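Local structure of putative hydrolase (Burkholderia cenocepacia, 4X00) at residues Pro36-His41 against Asp92-Ile97; Gly42-Arg47 against Asp167-Phe172; Trp111-Ala116 against Arg202-Met207; Gly138-Lys143 against Leu222-Gly227. The protein is a putative aryl esterase of the alpha/beta hydrolase family and probably hydrolyses ester bonds, though its natural substrate is not established. All coordinates share one frame; numbering follows the deposited sequence.

In the fold
All four contacts are largely buried, but they differ in place. Interaction 1 is helix against central sheet and wholly apolar. Interaction 4 also reaches that sheet, through strand 222-227, and it alone has a hydrogen bond between its segments. Interactions 2 and 3 lie where helices between strands 132-136 and 222-227 meet the loop after strand 36-40 and the turn at S112. They touch each other through L43 with L113 and V204. Interaction 2 sets an aromatic ring against two leucines and a carbonyl oxygen, while interaction 3 is aliphatic and thioether. Interactions 3 and 4 are joined by a probable hydrogen bond, S112 O to V139 N. Interactions 1 and 2 touch where H41 packs on S46.

Interaction 1: Pro36-His41 against Asp92-Ile97; sequences PIIFIH and DDLAAI
I40 O meets W111 N, probably in a hydrogen bond between parallel strands 36-40 and 107-111 of the alpha/beta hydrolase sheet. The I40 side chain leaves the sheet toward helix 87-100 and meets L94. No hydrogen bond joins the two segments. The contact is apolar and buried, with a helix laid against the central sheet. L94 carries it from the helix side. Its CG stands anti to the backbone N (chi1 176°), which sends both methyls onto the strand. L94 CD1 reaches I38 CG2 at 4.0 Å. L94 CD2 reaches I40 CD1 at 3.9 Å. I40 CD1 is almost as near to L94 CD1, at 4.0 Å, and so touches both branches of the leucine. The side chains of I40 and L94 cross at about a right angle, while I38 meets L94 at a slant. I38 and I40 are two residues apart in the strand, and both point to the helix. F39 between them points away and its ring meets W50. Y67 and L108 of the adjacent strands and Y121 of helix 113-125 also pack on L94. One helical turn on, the I97 CG2 methyl stops 4.5 Å from I38 CD1.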
# COMPACT_ATOMS: atom_id res chain seq x y z
N PRO A 36 -7.68 -15.52 2.49
CA PRO A 36 -7.72 -14.14 1.99
C PRO A 36 -6.39 -13.41 2.02
O PRO A 36 -5.57 -13.53 2.94
CB PRO A 36 -8.71 -13.44 2.93
CG PRO A 36 -8.87 -14.34 4.12
CD PRO A 36 -8.48 -15.73 3.71
N ILE A 37 -6.22 -12.57 1.00
CA ILE A 37 -5.12 -11.62 0.92
C ILE A 37 -5.74 -10.26 0.63
O ILE A 37 -6.55 -10.15 -0.31
CB ILE A 37 -4.11 -11.96 -0.19
CG1 ILE A 37 -3.59 -13.40 -0.03
CG2 ILE A 37 -2.98 -10.92 -0.21
CD1 ILE A 37 -2.75 -13.88 -1.22
N ILE A 38 -5.45 -9.27 1.45
CA ILE A 38 -5.94 -7.90 1.24
C ILE A 38 -4.79 -7.02 0.81
O ILE A 38 -3.78 -6.91 1.53
CB ILE A 38 -6.59 -7.35 2.51
CG1 ILE A 38 -7.81 -8.20 2.91
CG2 ILE A 38 -6.98 -5.90 2.31
CD1 ILE A 38 -8.35 -7.89 4.33
N PHE A 39 -4.94 -6.45 -0.40
CA PHE A 39 -3.94 -5.59 -1.01
C PHE A 39 -4.27 -4.13 -0.75
O PHE A 39 -5.41 -3.71 -0.97
CB PHE A 39 -3.88 -5.81 -2.52
CG PHE A 39 -3.46 -7.20 -2.91
CD1 PHE A 39 -4.40 -8.20 -3.02
CD2 PHE A 39 -2.12 -7.48 -3.20
CE1 PHE A 39 -4.03 -9.49 -3.42
CE2 PHE A 39 -1.73 -8.77 -3.58
CZ PHE A 39 -2.68 -9.76 -3.70
N ILE A 40 -3.28 -3.36 -0.31
CA ILE A 40 -3.44 -1.96 0.09
C ILE A 40 -2.47 -1.15 -0.72
O ILE A 40 -1.26 -1.31 -0.58
CB ILE A 40 -3.14 -1.77 1.58
CG1 ILE A 40 -3.93 -2.79 2.42
CG2 ILE A 40 -3.49 -0.34 2.01
CD1 ILE A 40 -3.32 -3.01 3.79
N HIS A 41 -2.98 -0.33 -1.64
CA HIS A 41 -2.10 0.41 -2.54
C HIS A 41 -1.47 1.64 -1.88
O HIS A 41 -1.66 1.88 -0.68
CB HIS A 41 -2.86 0.82 -3.82
CG HIS A 41 -3.94 1.84 -3.59
ND1 HIS A 41 -3.68 3.20 -3.49
CD2 HIS A 41 -5.28 1.71 -3.46
CE1 HIS A 41 -4.82 3.85 -3.29
NE2 HIS A 41 -5.82 2.97 -3.30
N ASP A 92 -8.69 2.40 10.42
CA ASP A 92 -10.09 2.01 10.60
C ASP A 92 -10.76 1.62 9.28
O ASP A 92 -11.64 0.76 9.28
CB ASP A 92 -10.89 3.13 11.27
CG ASP A 92 -10.52 3.33 12.74
OD1 ASP A 92 -9.82 2.50 13.36
OD2 ASP A 92 -10.97 4.36 13.28
N ASP A 93 -10.35 2.24 8.17
CA ASP A 93 -10.85 1.82 6.87
C ASP A 93 -10.48 0.35 6.63
O ASP A 93 -11.32 -0.45 6.21
CB ASP A 93 -10.24 2.65 5.71
CG ASP A 93 -10.65 4.13 5.72
OD1 ASP A 93 -11.64 4.48 6.35
OD2 ASP A 93 -9.96 4.91 5.04
N LEU A 94 -9.21 0.02 6.86
CA LEU A 94 -8.74 -1.35 6.69
C LEU A 94 -9.50 -2.29 7.64
O LEU A 94 -9.96 -3.36 7.21
CB LEU A 94 -7.24 -1.42 6.94
CG LEU A 94 -6.67 -2.84 6.89
CD1 LEU A 94 -6.94 -3.52 5.53
CD2 LEU A 94 -5.19 -2.75 7.18
N ALA A 95 -9.69 -1.89 8.90
CA ALA A 95 -10.41 -2.74 9.84
C ALA A 95 -11.84 -2.99 9.36
O ALA A 95 -12.38 -4.08 9.53
CB ALA A 95 -10.41 -2.13 11.23
N ALA A 96 -12.46 -1.97 8.77
CA ALA A 96 -13.83 -2.11 8.31
C ALA A 96 -13.91 -3.10 7.15
O ALA A 96 -14.86 -3.89 7.07
CB ALA A 96 -14.38 -0.75 7.89
N ILE A 97 -12.94 -3.06 6.25
CA ILE A 97 -12.90 -4.05 5.18
C ILE A 97 -12.65 -5.47 5.71
O ILE A 97 -13.33 -6.39 5.29
CB ILE A 97 -11.87 -3.64 4.16
CG1 ILE A 97 -12.51 -2.44 3.42
CG2 ILE A 97 -11.47 -4.78 3.21
CD1 ILE A 97 -11.61 -1.69 2.60

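Interaction 2: Gly42-Arg47 against Asp167-Phe172; sequences GLLGSR and DGERAF
The F172 ring meets L43 at its edge, where L43 O lies near the ring plane, 3.6 Å from F172 CE2. L44 CD1 approaches obliquely, 3.8 Å from F172 CD2. F172 gets there because its CG is anti to the backbone N (chi1 179°), which extends the ring from helix 162-174 toward the loop. At the far end of the ring, F172 CZ meets L43 CD2 at 4.0 Å, and the two side chains cross at about a right angle. L44 CD1 also touches the extended chain of E169, 3.9 Å from its CG. The methyl thus has the ring and the glutamate stem as partners one turn apart. L43 and L44 form the corners of a type II beta turn, closed by G45 N to G42 O at 2.9 Å. The turn follows strand 36-40, and in alpha/beta hydrolases this loop commonly contributes to the oxyanion hole. A bound glycerol lies about 4 Å from the L43 side chain, which may mark a pocket. M200 and Q201 of helix 198-204 pack on L43 and L44 respectively. No hydrogen bond links the two segments. The chemistry implies a fit set by the shape of apolar groups, with the ring edge turned to a carbonyl oxygen as probably a weak electrostatic gain.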
# COMPACT_ATOMS: atom_id res chain seq x y z
N GLY A 42 -0.68 2.38 -2.66
CA GLY A 42 0.07 3.51 -2.15
C GLY A 42 -0.43 4.83 -2.71
O GLY A 42 -1.46 4.91 -3.38
N LEU A 43 0.34 5.87 -2.42
CA LEU A 43 -0.08 7.23 -2.75
C LEU A 43 -0.29 7.40 -4.25
O LEU A 43 0.58 7.00 -5.05
CB LEU A 43 0.98 8.22 -2.26
CG LEU A 43 0.63 9.69 -2.50
CD1 LEU A 43 -0.67 10.13 -1.77
CD2 LEU A 43 1.81 10.54 -2.06
N LEU A 44 -1.43 7.98 -4.62
CA LEU A 44 -1.86 8.23 -6.01
C LEU A 44 -2.18 6.95 -6.77
O LEU A 44 -2.42 6.98 -7.99
CB LEU A 44 -0.82 9.05 -6.82
CG LEU A 44 -0.51 10.44 -6.29
CD1 LEU A 44 0.23 11.22 -7.37
CD2 LEU A 44 -1.71 11.21 -5.80
N GLY A 45 -2.28 5.83 -6.06
CA GLY A 45 -2.68 4.57 -6.67
C GLY A 45 -4.17 4.30 -6.64
O GLY A 45 -4.98 5.17 -6.30
N SER A 46 -4.54 3.05 -6.93
CA SER A 46 -5.89 2.55 -6.70
C SER A 46 -5.80 1.03 -6.81
O SER A 46 -4.70 0.48 -6.96
CB SER A 46 -6.90 3.07 -7.71
OG SER A 46 -6.71 2.40 -8.97
N ARG A 47 -6.94 0.34 -6.77
CA ARG A 47 -6.92 -1.11 -6.97
C ARG A 47 -6.23 -1.50 -8.27
O ARG A 47 -5.73 -2.62 -8.36
CB ARG A 47 -8.35 -1.67 -6.96
CG ARG A 47 -9.09 -1.68 -8.27
CD ARG A 47 -9.44 -0.29 -8.82
NE ARG A 47 -10.49 0.44 -8.10
CZ ARG A 47 -11.78 0.41 -8.42
NH1 ARG A 47 -12.25 -0.40 -9.37
NH2 ARG A 47 -12.61 1.21 -7.75
N ASP A 167 1.75 18.10 -13.66
CA ASP A 167 3.14 17.78 -14.00
C ASP A 167 3.82 17.10 -12.81
O ASP A 167 4.60 16.16 -12.98
CB ASP A 167 3.91 19.05 -14.39
CG ASP A 167 3.56 19.57 -15.77
OD1 ASP A 167 2.90 18.88 -16.58
OD2 ASP A 167 3.99 20.72 -16.06
N GLY A 168 3.55 17.59 -11.59
CA GLY A 168 4.13 16.98 -10.40
C GLY A 168 3.67 15.54 -10.20
O GLY A 168 4.46 14.65 -9.87
N GLU A 169 2.37 15.28 -10.40
CA GLU A 169 1.88 13.91 -10.29
C GLU A 169 2.54 13.02 -11.33
O GLU A 169 2.84 11.86 -11.02
CB GLU A 169 0.36 13.84 -10.43
CG GLU A 169 -0.39 14.51 -9.30
CD GLU A 169 -1.86 14.24 -9.31
OE1 GLU A 169 -2.39 13.58 -10.23
OE2 GLU A 169 -2.55 14.80 -8.41
N ARG A 170 2.72 13.52 -12.56
CA ARG A 170 3.33 12.71 -13.60
C ARG A 170 4.77 12.38 -13.23
O ARG A 170 5.22 11.22 -13.41
CB ARG A 170 3.25 13.44 -14.95
CG ARG A 170 3.67 12.57 -16.12
CD ARG A 170 3.36 13.25 -17.49
NE ARG A 170 4.19 14.44 -17.67
CZ ARG A 170 3.79 15.72 -17.57
NH1 ARG A 170 4.68 16.68 -17.72
NH2 ARG A 170 2.51 16.04 -17.30
N ALA A 171 5.50 13.35 -12.69
CA ALA A 171 6.88 13.10 -12.26
C ALA A 171 6.92 12.10 -11.09
O ALA A 171 7.80 11.22 -11.03
CB ALA A 171 7.55 14.43 -11.87
N PHE A 172 5.99 12.23 -10.15
CA PHE A 172 5.93 11.28 -9.04
C PHE A 172 5.68 9.86 -9.57
O PHE A 172 6.29 8.90 -9.09
CB PHE A 172 4.81 11.70 -8.08
CG PHE A 172 4.66 10.77 -6.92
CD1 PHE A 172 5.43 10.98 -5.80
CD2 PHE A 172 3.75 9.73 -6.94
CE1 PHE A 172 5.31 10.13 -4.69
CE2 PHE A 172 3.61 8.88 -5.82
CZ PHE A 172 4.41 9.09 -4.70

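Interaction 3: Trp111-Ala116 against Arg202-Met207; sequences WSLGGA and RAVRSM
V204 and M207 reach L113 and A116 at the start of helix 113-125. R202, at the start of 202-207, gives its carbonyl O to R205 NE at 2.9 Å, with an N-H...O angle of 160°. The oxygen lies in the guanidinium plane, and this bond draws the R205 side chain back toward R202. V204 comes next. Its CG2 meets L113 tip to tip, 4.0 Å from CD1 and 4.1 Å from CD2. The other V204 methyl, CG1, lies 4.0 Å from L43 CD1. From V204 the chain makes a type I beta turn, with R205 and S206 at its exposed corners. M207 N to V204 O, 3.0 Å, closes it. M207 then turns back inward. Its side chain runs extended and bends at the thioether (chi3 78°), which lays M207 CE against both L113 CD1 (3.7 Å) and A116 CB (3.8 Å). W90 of helix 87-100 packs on L113, V204 and M207 alike. Residues 111-116 hold S112 and G114 of a GxSxG pattern that begins at G110 and fits a nucleophile elbow. S112 has the strained backbone expected there (phi 61°) and is probably the nucleophile. L113 directly follows it. A glycerol about 4 Å from L113, probably from the crystallisation liquor, may mark a pocket. The methyl contacts imply a dispersive contact, without hydrogen bonds, next to the presumed nucleophile.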
# COMPACT_ATOMS: atom_id res chain seq x y z
N TRP A 111 1.59 -1.52 -0.11
CA TRP A 111 2.57 -0.83 -0.95
C TRP A 111 2.75 0.61 -0.48
O TRP A 111 1.78 1.37 -0.50
CB TRP A 111 2.12 -0.84 -2.41
CG TRP A 111 3.00 -0.06 -3.32
CD1 TRP A 111 4.36 0.01 -3.28
CD2 TRP A 111 2.58 0.77 -4.43
NE1 TRP A 111 4.82 0.83 -4.30
CE2 TRP A 111 3.75 1.30 -5.01
CE3 TRP A 111 1.33 1.09 -5.00
CZ2 TRP A 111 3.72 2.13 -6.13
CZ3 TRP A 111 1.31 1.94 -6.10
CH2 TRP A 111 2.49 2.46 -6.64
N SER A 112 3.97 0.96 -0.05
CA SER A 112 4.37 2.35 0.19
C SER A 112 3.47 2.97 1.28
O SER A 112 3.56 2.54 2.44
CB SER A 112 4.36 3.12 -1.13
OG SER A 112 4.99 4.38 -0.97
N LEU A 113 2.60 3.94 0.96
CA LEU A 113 1.67 4.46 1.96
C LEU A 113 0.85 3.33 2.61
O LEU A 113 0.51 3.39 3.78
CB LEU A 113 0.76 5.51 1.27
CG LEU A 113 -0.45 5.98 2.05
CD1 LEU A 113 0.02 6.71 3.26
CD2 LEU A 113 -1.27 6.90 1.14
N GLY A 114 0.57 2.30 1.82
CA GLY A 114 -0.15 1.15 2.33
C GLY A 114 0.57 0.46 3.49
O GLY A 114 -0.08 -0.13 4.36
N GLY A 115 1.90 0.52 3.48
CA GLY A 115 2.69 0.01 4.60
C GLY A 115 2.44 0.80 5.88
O GLY A 115 2.34 0.25 6.98
N ALA A 116 2.32 2.12 5.73
CA ALA A 116 2.01 2.95 6.89
C ALA A 116 0.61 2.67 7.42
O ALA A 116 0.38 2.70 8.64
CB ALA A 116 2.16 4.43 6.52
N ARG A 202 -2.44 17.10 0.12
CA ARG A 202 -1.81 18.09 1.01
C ARG A 202 -1.72 17.58 2.44
O ARG A 202 -0.75 17.87 3.16
CB ARG A 202 -2.59 19.41 0.98
CG ARG A 202 -2.44 20.18 -0.33
CD ARG A 202 -3.16 21.54 -0.31
NE ARG A 202 -4.58 21.41 0.04
CZ ARG A 202 -5.59 21.42 -0.83
NH1 ARG A 202 -5.40 21.58 -2.13
NH2 ARG A 202 -6.83 21.29 -0.37
N ALA A 203 -2.71 16.82 2.86
CA ALA A 203 -2.79 16.34 4.24
C ALA A 203 -1.89 15.13 4.54
O ALA A 203 -1.36 14.99 5.66
CB ALA A 203 -4.25 16.03 4.57
N VAL A 204 -1.72 14.24 3.56
CA VAL A 204 -1.13 12.94 3.86
C VAL A 204 0.33 13.08 4.31
O VAL A 204 0.83 12.24 5.06
CB VAL A 204 -1.29 11.99 2.64
CG1 VAL A 204 -0.39 12.42 1.51
CG2 VAL A 204 -1.06 10.54 3.07
N ARG A 205 0.99 14.16 3.89
CA ARG A 205 2.31 14.57 4.36
C ARG A 205 2.42 14.54 5.89
O ARG A 205 3.46 14.20 6.46
CB ARG A 205 2.60 16.00 3.86
CG ARG A 205 2.22 16.22 2.37
CD ARG A 205 2.66 17.60 1.94
NE ARG A 205 2.01 18.73 2.61
CZ ARG A 205 2.67 19.86 2.89
NH1 ARG A 205 2.09 20.88 3.49
NH2 ARG A 205 3.95 19.93 2.54
N SER A 206 1.32 14.90 6.54
CA SER A 206 1.24 15.07 7.99
C SER A 206 0.58 13.90 8.69
O SER A 206 0.31 13.98 9.88
CB SER A 206 0.47 16.35 8.35
OG SER A 206 1.12 17.49 7.83
N MET A 207 0.28 12.83 7.95
CA MET A 207 -0.39 11.67 8.54
C MET A 207 0.47 11.03 9.61
O MET A 207 1.64 10.75 9.38
CB MET A 207 -0.71 10.62 7.48
CG MET A 207 -1.58 9.48 8.01
SD MET A 207 -1.76 8.16 6.77
CE MET A 207 -0.19 7.33 6.92

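Interaction 4: Gly138-Lys143 against Leu222-Gly227; sequences GVIELK and LLLLYG
Y226 points its phenol across to the backbone of G138, while I140 slants past the same hydroxyl. Y226 sits on strand 222-227 of the alpha/beta hydrolase sheet. G138 lies in the loop after the neighbouring strand 132-136. Y226 OH donates to G138 O at 2.7 Å, and the oxygen sees it at a C=O...OH angle of 119°, with the hydroxyl tilted 18° from the carbonyl plane. G138 has no side chain, and its backbone comes close to the ring end: G138 N is 3.4 Å from Y226 CZ. It meets the ring obliquely. G138 N is also near Y226 OH, but at an angle too poor for a hydrogen bond. The Y226 CG sits beside its own backbone N (chi1 -76°), which carries the ring toward the loop. I140 crosses the tyrosine obliquely. Its CD1 touches Y226 OH at 3.6 Å. The hydroxyl thus has a carbonyl as its acceptor and an aliphatic side chain at its flank. V139, between G138 and I140, points away from the strand. A235 and I239 of helix 235-245 pack on Y226, and S238 packs on I140. G227 N is hydrogen-bonded to D137 OD2, a second tie between strand end and loop. In this fold the triad acid usually follows the strand equivalent to 222-227; D230 is the probable one here. Two residues before the tyrosine, L224 CD2 ends 4.3 Å from I140 CD1.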
# COMPACT_ATOMS: atom_id res chain seq x y z
N GLY A 138 7.33 -0.41 1.55
CA GLY A 138 6.50 0.29 2.51
C GLY A 138 7.15 1.50 3.14
O GLY A 138 8.37 1.53 3.44
N VAL A 139 6.33 2.52 3.34
CA VAL A 139 6.73 3.56 4.26
C VAL A 139 6.84 2.94 5.64
O VAL A 139 5.92 2.25 6.08
CB VAL A 139 5.73 4.73 4.27
CG1 VAL A 139 6.02 5.68 5.47
CG2 VAL A 139 5.81 5.47 2.94
N ILE A 140 7.97 3.18 6.31
CA ILE A 140 8.15 2.78 7.70
C ILE A 140 7.91 4.04 8.52
O ILE A 140 6.86 4.17 9.17
CB ILE A 140 9.55 2.16 7.94
CG1 ILE A 140 9.73 0.93 7.03
CG2 ILE A 140 9.71 1.80 9.42
CD1 ILE A 140 8.63 -0.16 7.17
N GLU A 141 8.82 5.00 8.44
CA GLU A 141 8.53 6.35 8.95
C GLU A 141 8.76 7.36 7.86
O GLU A 141 9.59 7.16 6.98
CB GLU A 141 9.39 6.69 10.17
CG GLU A 141 9.09 5.77 11.34
CD GLU A 141 10.14 5.79 12.42
OE1 GLU A 141 11.34 5.89 12.10
OE2 GLU A 141 9.75 5.70 13.62
N LEU A 142 8.02 8.46 7.94
CA LEU A 142 8.19 9.56 7.01
C LEU A 142 9.25 10.52 7.55
O LEU A 142 8.92 11.54 8.14
CB LEU A 142 6.86 10.28 6.81
CG LEU A 142 5.76 9.44 6.17
CD1 LEU A 142 4.40 10.13 6.36
CD2 LEU A 142 6.05 9.26 4.69
N LYS A 143 10.51 10.15 7.38
CA LYS A 143 11.65 10.88 7.94
C LYS A 143 12.71 10.99 6.83
O LYS A 143 12.78 10.12 5.97
CB LYS A 143 12.23 10.16 9.18
N LEU A 222 6.25 -11.10 9.25
CA LEU A 222 6.36 -9.88 8.49
C LEU A 222 7.47 -10.04 7.44
O LEU A 222 8.60 -10.45 7.77
CB LEU A 222 6.69 -8.70 9.39
CG LEU A 222 5.65 -8.36 10.46
CD1 LEU A 222 6.19 -7.27 11.36
CD2 LEU A 222 4.35 -7.93 9.80
N LEU A 223 7.15 -9.66 6.21
CA LEU A 223 8.11 -9.71 5.12
C LEU A 223 8.19 -8.32 4.48
O LEU A 223 7.17 -7.72 4.16
CB LEU A 223 7.67 -10.75 4.08
CG LEU A 223 8.49 -10.81 2.78
CD1 LEU A 223 9.94 -11.22 3.06
CD2 LEU A 223 7.84 -11.80 1.84
N LEU A 224 9.40 -7.80 4.33
CA LEU A 224 9.62 -6.51 3.70
C LEU A 224 10.28 -6.77 2.36
O LEU A 224 11.39 -7.30 2.30
CB LEU A 224 10.50 -5.63 4.57
CG LEU A 224 9.71 -4.68 5.48
CD1 LEU A 224 8.74 -5.42 6.44
CD2 LEU A 224 10.71 -3.78 6.22
N LEU A 225 9.60 -6.42 1.28
CA LEU A 225 10.09 -6.66 -0.08
C LEU A 225 10.28 -5.30 -0.72
O LEU A 225 9.28 -4.56 -0.87
CB LEU A 225 9.10 -7.49 -0.90
CG LEU A 225 8.78 -8.94 -0.54
CD1 LEU A 225 7.83 -9.50 -1.59
CD2 LEU A 225 9.99 -9.77 -0.60
N TYR A 226 11.52 -4.94 -1.08
CA TYR A 226 11.80 -3.59 -1.63
C TYR A 226 12.58 -3.71 -2.91
O TYR A 226 13.49 -4.56 -3.01
CB TYR A 226 12.64 -2.74 -0.65
CG TYR A 226 11.86 -2.20 0.52
CD1 TYR A 226 11.29 -3.06 1.44
CD2 TYR A 226 11.68 -0.83 0.70
CE1 TYR A 226 10.57 -2.58 2.51
CE2 TYR A 226 10.97 -0.33 1.79
CZ TYR A 226 10.40 -1.22 2.68
OH TYR A 226 9.67 -0.78 3.76
N GLY A 227 12.31 -2.83 -3.87
CA GLY A 227 13.23 -2.63 -4.97
C GLY A 227 14.45 -1.88 -4.47
O GLY A 227 14.32 -0.81 -3.83